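Local structure of acylneuraminate lyase (Mycoplasma synoviae, 4N4P) at residues 150-155 with 180-185; 162-167 with 185-190. The protein belongs to the dihydrodipicolinate synthetase family of TIM-barrel proteins, carries the name acylneuraminate lyase, and assembles from four chains. One frame throughout, in Å; residues are numbered along the deposited sequence.

Interaction 1 of 2, residues 150-155 with 180-185; sequences STDQFG and MSKYPD
Tyr183 reaches across to the first turn of helix 151-158 and donates a hydrogen bond to the main-chain carbonyl of Thr151, with OH 2.8 Å from Thr151 O. The acceptor lies at the ring edge, in the plane of the ring, whereas seen from the carbonyl the hydroxyl stands above the peptide plane, 35° out of it. The same OH sits 3.0 Å from Gly155 CA, one turn further on, so the phenol tip rests against backbone at both levels. Gly155 has no side chain, and the hydroxyl comes directly against its CA.

Thr151 also meets the ring through its methyl group: CG2, anti to the backbone N, is 3.9 Å from Tyr183 CE2, and the two side chains run antiparallel past one another. Lys182, the last residue of helix 173-182, lays its CG 3.5 Å above one face of the Tyr183 ring, displaced toward the rim. Its chain bends at chi2 (79°), which sets CD; further out, where the side chain crosses that of Asp152 at about a right angle, Lys182 CE lies 3.6 Å from Asp152 OD1. The ammonium NZ stays 4.2 Å from that oxygen, beyond salt-bridge range. Tyr183 also packs on Phe188 of strand 187-190.

This is a surface contact between consecutive outer helices of the barrel. Its chemistry implies one directional bond, from phenol to carbonyl, bordered by aliphatic contacts, while the opposite charges of Asp152 and Lys182 probably add a modest, loosely directed attraction.

Interaction 2 of 2, residues 162-167 with 185-190; sequences NVIGSK and DKLFMF
Strands 163-168 and 187-190 pair in parallel as neighbours in the barrel sheet, with Gly165 facing Leu187, Ser166 facing Phe188 and Lys167 facing Met189. The axes of the paired segments approach to 4.7 Å at an angle of 23°. Three main-chain hydrogen bonds fix the register: Leu187 N to Ile164 O, Ser166 N to Leu187 O at 2.9 Å, and Met189 N to Ser166 O at 3.0 Å. The first is the shortest, 2.8 Å between Leu187 N and Ile164 O, and nearly straight at 173°. Gly165 CA closes to 3.0 Å from Leu187 O in a CA-H...O contact.

Joined through helix 173-182, the two strands form a beta-alpha-beta unit, the repeating element of a TIM barrel, and strand 136-139 borders 163-168 on its other edge. On the face toward the helix layer, Ser166 CB lies 4.0 Å from Phe188 CD1, oblique to the ring, and Phe188 packs on Phe176 and Leu179. Ser166 OG is hydrogen-bonded to Ile138 O. Leu187 belongs to the other face, where its CD2 meets Ile164 CD1 at 4.0 Å, the two side chains extending alongside each other in one direction.

At the N-terminal end Lys186 has its CG anti to the carbonyl carbon (chi1 -67°) and its chain bent at chi2. Its CD passes close to Ile164 O, and NZ donates to Val163 O at 3.1 Å. The same NZ bonds Leu158 O, so the ammonium joins two backbone carbonyls. A water donates to both Ile164 O and Asp185 O, giving Ile164 O a second donor besides Leu187 N.

In the fold
Followed from the N-terminal side, this part of the chain passes through helix 151-158, strand 163-168, helix 173-182 and strand 187-190. Interaction 1 closes the span from helix 151-158 to the end of helix 173-182 and just beyond, with 24 residues between its segments; interaction 2 closes the span from strand to strand, with 17 between. Their segments alternate, so the two loops cross rather than nest, and Asp185 belongs to both. The centres are 10 Å apart: interaction 1 ties the outer helices, interaction 2 the sheet inside them. Direct packing joins the layers, with Phe154 CZ 3.4 Å from Ser166 OG and Met180 SD 3.6 Å from Phe188 CD2.

Interaction 1 of 2, residues 150-155 with 180-185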
loop_
_atom_site.group_PDB
_atom_site.type_symbol
_atom_site.label_atom_id
_atom_site.label_comp_id
_atom_site.label_asym_id
_atom_site.label_seq_id
_atom_site.Cartn_x
_atom_site.Cartn_y
_atom_site.Cartn_z
ATOM N N SER A 150 -9.036 13.324 -6.796
ATOM C CA SER A 150 -9.234 13.484 -8.231
ATOM C C SER A 150 -8.663 14.822 -8.698
ATOM O O SER A 150 -8.508 15.760 -7.900
ATOM C CB SER A 150 -10.719 13.373 -8.595
ATOM O OG SER A 150 -11.364 14.625 -8.488
ATOM N N THR A 151 -8.345 14.896 -9.988
ATOM C CA THR A 151 -7.897 16.138 -10.607
ATOM C C THR A 151 -8.930 17.249 -10.429
ATOM O O THR A 151 -8.572 18.403 -10.150
ATOM C CB THR A 151 -7.601 15.931 -12.105
ATOM O OG1 THR A 151 -6.761 14.785 -12.255
ATOM C CG2 THR A 151 -6.885 17.151 -12.692
ATOM N N ASP A 152 -10.207 16.893 -10.577
ATOM C CA ASP A 152 -11.296 17.862 -10.472
ATOM C C ASP A 152 -11.485 18.364 -9.042
ATOM O O ASP A 152 -11.777 19.544 -8.822
ATOM C CB ASP A 152 -12.610 17.283 -11.025
ATOM C CG ASP A 152 -12.620 17.177 -12.552
ATOM O OD1 ASP A 152 -11.732 17.744 -13.230
ATOM O OD2 ASP A 152 -13.541 16.521 -13.083
ATOM N N GLN A 153 -11.296 17.473 -8.074
ATOM C CA GLN A 153 -11.500 17.800 -6.668
ATOM C C GLN A 153 -10.397 18.749 -6.197
ATOM O O GLN A 153 -10.641 19.668 -5.415
ATOM C CB GLN A 153 -11.463 16.516 -5.849
ATOM C CG GLN A 153 -12.388 16.476 -4.651
ATOM C CD GLN A 153 -12.292 15.146 -3.917
ATOM O OE1 GLN A 153 -11.950 14.114 -4.514
ATOM N NE2 GLN A 153 -12.592 15.159 -2.621
ATOM N N PHE A 154 -9.177 18.530 -6.695
ATOM C CA PHE A 154 -8.063 19.390 -6.356
ATOM C C PHE A 154 -8.267 20.803 -6.903
ATOM O O PHE A 154 -7.819 21.780 -6.309
ATOM C CB PHE A 154 -6.755 18.786 -6.859
ATOM C CG PHE A 154 -5.551 19.450 -6.316
ATOM C CD1 PHE A 154 -5.223 19.329 -4.969
ATOM C CD2 PHE A 154 -4.739 20.197 -7.140
ATOM C CE1 PHE A 154 -4.094 19.949 -4.458
ATOM C CE2 PHE A 154 -3.588 20.823 -6.634
ATOM C CZ PHE A 154 -3.269 20.694 -5.298
ATOM N N GLY A 155 -8.980 20.898 -8.023
ATOM C CA GLY A 155 -9.284 22.182 -8.640
ATOM C C GLY A 155 -10.145 23.069 -7.783
ATOM O O GLY A 155 -10.052 24.295 -7.872
ATOM N N MET A 180 -1.452 19.650 -15.140
ATOM C CA MET A 180 -0.929 20.584 -16.123
ATOM C C MET A 180 -1.901 20.723 -17.293
ATOM O O MET A 180 -2.059 21.818 -17.839
ATOM C CB MET A 180 0.453 20.132 -16.615
ATOM C CG MET A 180 1.549 20.272 -15.545
ATOM S SD MET A 180 1.831 21.946 -14.950
ATOM C CE MET A 180 2.668 22.646 -16.356
ATOM N N SER A 181 -2.539 19.622 -17.676
ATOM C CA SER A 181 -3.516 19.646 -18.762
ATOM C C SER A 181 -4.739 20.487 -18.356
ATOM O O SER A 181 -5.207 21.323 -19.137
ATOM C CB SER A 181 -3.960 18.225 -19.120
ATOM O OG SER A 181 -4.852 18.267 -20.230
ATOM N N LYS A 182 -5.219 20.283 -17.135
ATOM C CA LYS A 182 -6.504 20.869 -16.707
ATOM C C LYS A 182 -6.372 22.328 -16.270
ATOM O O LYS A 182 -7.324 23.129 -16.434
ATOM C CB LYS A 182 -7.162 20.000 -15.632
ATOM C CG LYS A 182 -8.546 20.470 -15.158
ATOM C CD LYS A 182 -9.673 20.085 -16.150
ATOM C CE LYS A 182 -11.053 20.387 -15.548
ATOM N NZ LYS A 182 -12.145 20.251 -16.564
ATOM N N TYR A 183 -5.205 22.688 -15.737
ATOM C CA TYR A 183 -5.040 24.004 -15.100
ATOM C C TYR A 183 -3.866 24.799 -15.690
ATOM O O TYR A 183 -2.916 25.126 -14.983
ATOM C CB TYR A 183 -4.901 23.847 -13.569
ATOM C CG TYR A 183 -6.056 23.077 -12.951
ATOM C CD1 TYR A 183 -7.318 23.680 -12.766
ATOM C CD2 TYR A 183 -5.899 21.746 -12.567
ATOM C CE1 TYR A 183 -8.386 22.946 -12.220
ATOM C CE2 TYR A 183 -6.943 21.019 -12.023
ATOM C CZ TYR A 183 -8.184 21.629 -11.854
ATOM O OH TYR A 183 -9.215 20.886 -11.313
ATOM N N PRO A 184 -3.937 25.139 -16.984
ATOM C CA PRO A 184 -2.800 25.811 -17.623
ATOM C C PRO A 184 -2.487 27.206 -17.062
ATOM O O PRO A 184 -1.357 27.673 -17.202
ATOM C CB PRO A 184 -3.236 25.919 -19.097
ATOM C CG PRO A 184 -4.744 25.900 -19.038
ATOM C CD PRO A 184 -5.070 24.951 -17.916
ATOM N N ASP A 185 -3.456 27.860 -16.425
ATOM C CA ASP A 185 -3.174 29.184 -15.846
ATOM C C ASP A 185 -2.935 29.162 -14.334
ATOM O O ASP A 185 -2.955 30.208 -13.667
ATOM C CB ASP A 185 -4.255 30.208 -16.237
ATOM C CG ASP A 185 -3.723 31.659 -16.261
ATOM O OD1 ASP A 185 -4.562 32.576 -16.426
ATOM O OD2 ASP A 185 -2.477 31.896 -16.131
#

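Interaction 2 of 2, residues 162-167 with 185-190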
loop_
_atom_site.group_PDB
_atom_site.type_symbol
_atom_site.label_atom_id
_atom_site.label_comp_id
_atom_site.label_asym_id
_atom_site.label_seq_id
_atom_site.Cartn_x
_atom_site.Cartn_y
_atom_site.Cartn_z
ATOM N N ASN A 162 -6.963 33.894 -3.773
ATOM C CA ASN A 162 -5.510 34.111 -3.638
ATOM C C ASN A 162 -4.640 32.898 -3.957
ATOM O O ASN A 162 -3.416 33.032 -4.015
ATOM C CB ASN A 162 -5.090 34.671 -2.259
ATOM C CG ASN A 162 -5.681 36.036 -1.966
ATOM O OD1 ASN A 162 -5.732 36.911 -2.840
ATOM N ND2 ASN A 162 -6.108 36.235 -0.715
ATOM N N VAL A 163 -5.252 31.735 -4.170
ATOM C CA VAL A 163 -4.471 30.554 -4.561
ATOM C C VAL A 163 -4.052 30.679 -6.025
ATOM O O VAL A 163 -4.912 30.807 -6.918
ATOM C CB VAL A 163 -5.212 29.223 -4.329
ATOM C CG1 VAL A 163 -4.394 28.056 -4.891
ATOM C CG2 VAL A 163 -5.483 28.993 -2.813
ATOM N N ILE A 164 -2.748 30.659 -6.277
ATOM C CA ILE A 164 -2.289 30.795 -7.678
ATOM C C ILE A 164 -1.850 29.454 -8.272
ATOM O O ILE A 164 -1.595 29.346 -9.487
ATOM C CB ILE A 164 -1.164 31.857 -7.841
ATOM C CG1 ILE A 164 0.059 31.484 -6.965
ATOM C CG2 ILE A 164 -1.699 33.260 -7.523
ATOM C CD1 ILE A 164 1.343 32.250 -7.376
ATOM N N GLY A 165 -1.804 28.417 -7.433
ATOM C CA GLY A 165 -1.304 27.112 -7.902
ATOM C C GLY A 165 -0.915 26.224 -6.730
ATOM O O GLY A 165 -1.442 26.365 -5.641
ATOM N N SER A 166 0.031 25.325 -6.954
ATOM C CA SER A 166 0.320 24.319 -5.962
ATOM C C SER A 166 1.791 23.987 -6.013
ATOM O O SER A 166 2.404 24.081 -7.088
ATOM C CB SER A 166 -0.520 23.067 -6.294
ATOM O OG SER A 166 -0.070 21.903 -5.595
ATOM N N LYS A 167 2.341 23.593 -4.858
ATOM C CA LYS A 167 3.640 22.964 -4.781
ATOM C C LYS A 167 3.381 21.463 -4.928
ATOM O O LYS A 167 2.703 20.862 -4.080
ATOM C CB LYS A 167 4.306 23.295 -3.446
ATOM C CG LYS A 167 5.647 22.623 -3.256
ATOM C CD LYS A 167 6.349 23.270 -2.084
ATOM C CE LYS A 167 7.633 22.569 -1.762
ATOM N NZ LYS A 167 7.351 21.386 -0.929
ATOM N N ASP A 185 -3.456 27.860 -16.425
ATOM C CA ASP A 185 -3.174 29.184 -15.846
ATOM C C ASP A 185 -2.935 29.162 -14.334
ATOM O O ASP A 185 -2.955 30.208 -13.667
ATOM C CB ASP A 185 -4.255 30.208 -16.237
ATOM C CG ASP A 185 -3.723 31.659 -16.261
ATOM O OD1 ASP A 185 -4.562 32.576 -16.426
ATOM O OD2 ASP A 185 -2.477 31.896 -16.131
ATOM N N LYS A 186 -2.734 27.964 -13.787
ATOM C CA LYS A 186 -2.298 27.862 -12.414
ATOM C C LYS A 186 -0.801 27.557 -12.450
ATOM O O LYS A 186 -0.290 26.984 -13.432
ATOM C CB LYS A 186 -3.071 26.796 -11.619
ATOM C CG LYS A 186 -4.556 27.121 -11.392
ATOM C CD LYS A 186 -4.750 28.257 -10.378
ATOM C CE LYS A 186 -6.222 28.667 -10.336
ATOM N NZ LYS A 186 -6.537 29.748 -9.356
ATOM N N LEU A 187 -0.103 27.986 -11.406
ATOM C CA LEU A 187 1.327 27.799 -11.308
ATOM C C LEU A 187 1.619 26.526 -10.523
ATOM O O LEU A 187 1.147 26.372 -9.415
ATOM C CB LEU A 187 1.977 28.996 -10.621
ATOM C CG LEU A 187 3.484 28.896 -10.316
ATOM C CD1 LEU A 187 4.297 28.828 -11.631
ATOM C CD2 LEU A 187 3.895 30.084 -9.506
ATOM N N PHE A 188 2.407 25.622 -11.093
ATOM C CA PHE A 188 2.760 24.398 -10.380
ATOM C C PHE A 188 4.263 24.427 -10.193
ATOM O O PHE A 188 5.005 24.392 -11.171
ATOM C CB PHE A 188 2.297 23.139 -11.161
ATOM C CG PHE A 188 0.815 22.981 -11.181
ATOM C CD1 PHE A 188 0.161 22.314 -10.142
ATOM C CD2 PHE A 188 0.055 23.539 -12.204
ATOM C CE1 PHE A 188 -1.235 22.192 -10.132
ATOM C CE2 PHE A 188 -1.332 23.431 -12.208
ATOM C CZ PHE A 188 -1.984 22.752 -11.174
ATOM N N MET A 189 4.697 24.522 -8.934
ATOM C CA MET A 189 6.098 24.470 -8.587
ATOM C C MET A 189 6.464 22.989 -8.372
ATOM O O MET A 189 5.847 22.313 -7.546
ATOM C CB MET A 189 6.366 25.346 -7.356
ATOM C CG MET A 189 6.094 26.854 -7.618
ATOM S SD MET A 189 7.175 27.579 -8.872
ATOM C CE MET A 189 8.716 27.792 -7.981
ATOM N N PHE A 190 7.408 22.474 -9.156
ATOM C CA PHE A 190 7.688 21.032 -9.156
ATOM C C PHE A 190 8.705 20.688 -8.040
ATOM O O PHE A 190 9.807 21.228 -8.011
ATOM C CB PHE A 190 8.187 20.607 -10.533
ATOM C CG PHE A 190 8.213 19.129 -10.731
ATOM C CD1 PHE A 190 7.049 18.440 -11.081
ATOM C CD2 PHE A 190 9.392 18.415 -10.542
ATOM C CE1 PHE A 190 7.066 17.054 -11.244
ATOM C CE2 PHE A 190 9.432 17.028 -10.727
ATOM C CZ PHE A 190 8.275 16.344 -11.071
HETATM O O HOH W 1 -2.863 31.159 -11.050
#